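Long-range contact in protein yciO (Escherichia coli, PDB 1K7J), which is of uncertain function but belongs to the SUA5 family and probably binds double-stranded RNA: residues S79-V84 with F99-T104. Sequence-based numbering, arbitrary orientation.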
ATOM      1  N   SER A  79      12.124  -4.470  -6.323  1.00  8.43           N
ATOM      2  CA  SER A  79      12.632  -3.202  -6.832  1.00  8.86           C
ATOM      3  C   SER A  79      14.155  -3.229  -6.832  1.00  8.69           C
ATOM      4  O   SER A  79      14.768  -4.035  -6.130  1.00  8.65           O
ATOM      5  CB  SER A  79      12.123  -2.025  -5.987  1.00  9.15           C
ATOM      6  OG  SER A  79      12.560  -2.114  -4.644  1.00  9.47           O
ATOM      7  N   PHE A  80      14.761  -2.364  -7.640  1.00  9.28           N
ATOM      8  CA  PHE A  80      16.215  -2.293  -7.720  1.00  9.45           C
ATOM      9  C   PHE A  80      16.720  -1.381  -6.609  1.00  9.24           C
ATOM     10  O   PHE A  80      16.434  -0.178  -6.585  1.00  8.99           O
ATOM     11  CB  PHE A  80      16.644  -1.766  -9.089  1.00 10.03           C
ATOM     12  CG  PHE A  80      16.383  -2.732 -10.216  1.00 10.79           C
ATOM     13  CD1 PHE A  80      17.074  -3.939 -10.288  1.00 11.66           C
ATOM     14  CD2 PHE A  80      15.455  -2.430 -11.209  1.00 11.38           C
ATOM     15  CE1 PHE A  80      16.845  -4.835 -11.340  1.00 11.84           C
ATOM     16  CE2 PHE A  80      15.220  -3.314 -12.261  1.00 12.05           C
ATOM     17  CZ  PHE A  80      15.914  -4.518 -12.328  1.00 12.33           C
ATOM     18  N   VAL A  81      17.475  -1.968  -5.689  1.00  9.33           N
ATOM     19  CA  VAL A  81      17.996  -1.244  -4.539  1.00  9.64           C
ATOM     20  C   VAL A  81      19.520  -1.157  -4.546  1.00 10.38           C
ATOM     21  O   VAL A  81      20.201  -2.178  -4.490  1.00 11.10           O
ATOM     22  CB  VAL A  81      17.543  -1.937  -3.232  1.00  8.81           C
ATOM     23  CG1 VAL A  81      18.040  -1.158  -2.019  1.00  9.39           C
ATOM     24  CG2 VAL A  81      16.022  -2.057  -3.206  1.00  9.00           C
ATOM     25  N   ASP A  82      20.053   0.062  -4.620  1.00 10.70           N
ATOM     26  CA  ASP A  82      21.502   0.233  -4.598  1.00 12.00           C
ATOM     27  C   ASP A  82      21.943   0.637  -3.196  1.00 12.63           C
ATOM     28  O   ASP A  82      21.121   0.709  -2.282  1.00 11.97           O
ATOM     29  CB  ASP A  82      21.972   1.268  -5.637  1.00 12.37           C
ATOM     30  CG  ASP A  82      21.390   2.655  -5.415  1.00 13.74           C
ATOM     31  OD1 ASP A  82      20.880   2.949  -4.310  1.00 13.35           O
ATOM     32  OD2 ASP A  82      21.466   3.468  -6.363  1.00 14.77           O
ATOM     33  N   ASN A  83      23.234   0.897  -3.026  1.00 13.40           N
ATOM     34  CA  ASN A  83      23.771   1.259  -1.718  1.00 14.23           C
ATOM     35  C   ASN A  83      23.069   2.430  -1.036  1.00 13.53           C
ATOM     36  O   ASN A  83      22.692   2.335   0.131  1.00 13.34           O
ATOM     37  CB  ASN A  83      25.266   1.572  -1.825  1.00 16.21           C
ATOM     38  CG  ASN A  83      25.894   1.871  -0.476  1.00 18.73           C
ATOM     39  OD1 ASN A  83      26.011   0.988   0.379  1.00 20.02           O
ATOM     40  ND2 ASN A  83      26.293   3.123  -0.272  1.00 19.69           N
ATOM     41  N   VAL A  84      22.906   3.531  -1.761  1.00 13.06           N
ATOM     42  CA  VAL A  84      22.264   4.714  -1.202  1.00 13.02           C
ATOM     43  C   VAL A  84      20.861   4.401  -0.690  1.00 12.33           C
ATOM     44  O   VAL A  84      20.519   4.729   0.451  1.00 12.61           O
ATOM     45  CB  VAL A  84      22.194   5.849  -2.247  1.00 13.62           C
ATOM     46  CG1 VAL A  84      21.317   6.982  -1.737  1.00 14.13           C
ATOM     47  CG2 VAL A  84      23.597   6.374  -2.535  1.00 14.23           C
ATOM     48  N   PHE A  99       8.550   4.455  -0.763  1.00  7.71           N
ATOM     49  CA  PHE A  99       9.777   4.781  -1.475  1.00  7.96           C
ATOM     50  C   PHE A  99       9.621   4.502  -2.959  1.00  8.03           C
ATOM     51  O   PHE A  99       9.281   3.388  -3.348  1.00  7.90           O
ATOM     52  CB  PHE A  99      10.935   3.953  -0.911  1.00  8.25           C
ATOM     53  CG  PHE A  99      11.176   4.167   0.559  1.00  8.41           C
ATOM     54  CD1 PHE A  99      11.698   5.370   1.021  1.00  8.87           C
ATOM     55  CD2 PHE A  99      10.874   3.165   1.482  1.00  8.87           C
ATOM     56  CE1 PHE A  99      11.919   5.577   2.384  1.00  9.34           C
ATOM     57  CE2 PHE A  99      11.093   3.362   2.847  1.00  8.67           C
ATOM     58  CZ  PHE A  99      11.617   4.574   3.296  1.00  9.10           C
ATOM     59  N   ILE A 100       9.861   5.510  -3.788  1.00  8.54           N
ATOM     60  CA  ILE A 100       9.742   5.320  -5.227  1.00  8.69           C
ATOM     61  C   ILE A 100      11.057   4.778  -5.769  1.00  8.77           C
ATOM     62  O   ILE A 100      12.111   5.398  -5.611  1.00  9.24           O
ATOM     63  CB  ILE A 100       9.394   6.634  -5.955  1.00  9.14           C
ATOM     64  CG1 ILE A 100       8.147   7.264  -5.328  1.00 10.24           C
ATOM     65  CG2 ILE A 100       9.172   6.360  -7.439  1.00  9.61           C
ATOM     66  CD1 ILE A 100       6.972   6.324  -5.199  1.00 12.41           C
ATOM     67  N   LEU A 101      10.981   3.612  -6.401  1.00  8.99           N
ATOM     68  CA  LEU A 101      12.146   2.945  -6.970  1.00  9.24           C
ATOM     69  C   LEU A 101      11.770   2.300  -8.298  1.00  9.52           C
ATOM     70  O   LEU A 101      10.595   2.212  -8.649  1.00  9.78           O
ATOM     71  CB  LEU A 101      12.638   1.854  -6.012  1.00  9.77           C
ATOM     72  CG  LEU A 101      13.196   2.330  -4.668  1.00 10.39           C
ATOM     73  CD1 LEU A 101      13.042   1.237  -3.628  1.00 11.53           C
ATOM     74  CD2 LEU A 101      14.655   2.733  -4.835  1.00 10.89           C
ATOM     75  N   LYS A 102      12.773   1.858  -9.045  1.00 10.20           N
ATOM     76  CA  LYS A 102      12.500   1.188 -10.306  1.00 10.65           C
ATOM     77  C   LYS A 102      12.101  -0.245  -9.974  1.00  9.82           C
ATOM     78  O   LYS A 102      12.748  -0.902  -9.157  1.00  8.97           O
ATOM     79  CB  LYS A 102      13.744   1.191 -11.197  1.00 11.99           C
ATOM     80  CG  LYS A 102      14.144   2.577 -11.675  1.00 14.55           C
ATOM     81  CD  LYS A 102      15.290   2.515 -12.672  1.00 17.18           C
ATOM     82  CE  LYS A 102      14.904   1.730 -13.917  1.00 18.79           C
ATOM     83  NZ  LYS A 102      16.016   1.688 -14.915  1.00 20.08           N
ATOM     84  N   GLY A 103      11.033  -0.725 -10.605  1.00 10.01           N
ATOM     85  CA  GLY A 103      10.572  -2.079 -10.353  1.00 10.04           C
ATOM     86  C   GLY A 103      11.348  -3.123 -11.130  1.00 10.57           C
ATOM     87  O   GLY A 103      11.815  -2.864 -12.240  1.00 10.28           O
ATOM     88  N   THR A 104      11.497  -4.308 -10.546  1.00 10.64           N
ATOM     89  CA  THR A 104      12.215  -5.393 -11.213  1.00 11.20           C
ATOM     90  C   THR A 104      11.253  -6.170 -12.100  1.00 11.88           C
ATOM     91  O   THR A 104      10.069  -5.835 -12.184  1.00 11.88           O
ATOM     92  CB  THR A 104      12.828  -6.381 -10.204  1.00 10.95           C
ATOM     93  OG1 THR A 104      11.778  -7.052  -9.494  1.00 10.46           O
ATOM     94  CG2 THR A 104      13.719  -5.648  -9.219  1.00 10.85           C
TER
HETATM   95  O   HOH W   1      15.492   1.920  -8.181  1.00 12.68           O
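F80 and K102 join the two backbones with one direct hydrogen bond: F80 N donates to K102 O over 2.9 Å, and the N-H points almost straight at the oxygen (164°). The same carbonyl takes a CA-H...O contact from S79 CA at 3.3 Å. A water doubles the link, donating a hydrogen bond to F80 O at 2.8 Å and accepting one from K102 N at 2.9 Å. S79 and G103 are paired in a single beta bridge, with their CA atoms 4.2 Å apart. In the mixed sheet of this YrdC-like domain, the bridge brings the connection between helices 72-78 and 83-90 against strand 97-102, whose neighbours in the sheet are strands 118-122 and 183-186. Side-chain packing flanks the bridge. T104 CG2 sits over the centre of one face of the F80 ring, a CH-pi contact 3.8 Å from the centroid and only 7° off the ring normal. With CG2 beside its own backbone N, T104 also presses this methyl on S79 C at 3.4 Å, while OG1 is hydrogen-bonded to T77 O and to E106 N. K102 CB lies near F80 CD2. On the buried side, L101 CD1 meets S79 OG at 3.5 Å, a hydroxyl hydrogen-bonded to L75 O. L101 CD1 also lies at the margin of contact with V81 CG2, and both side chains pack on M89 of helix 83-90.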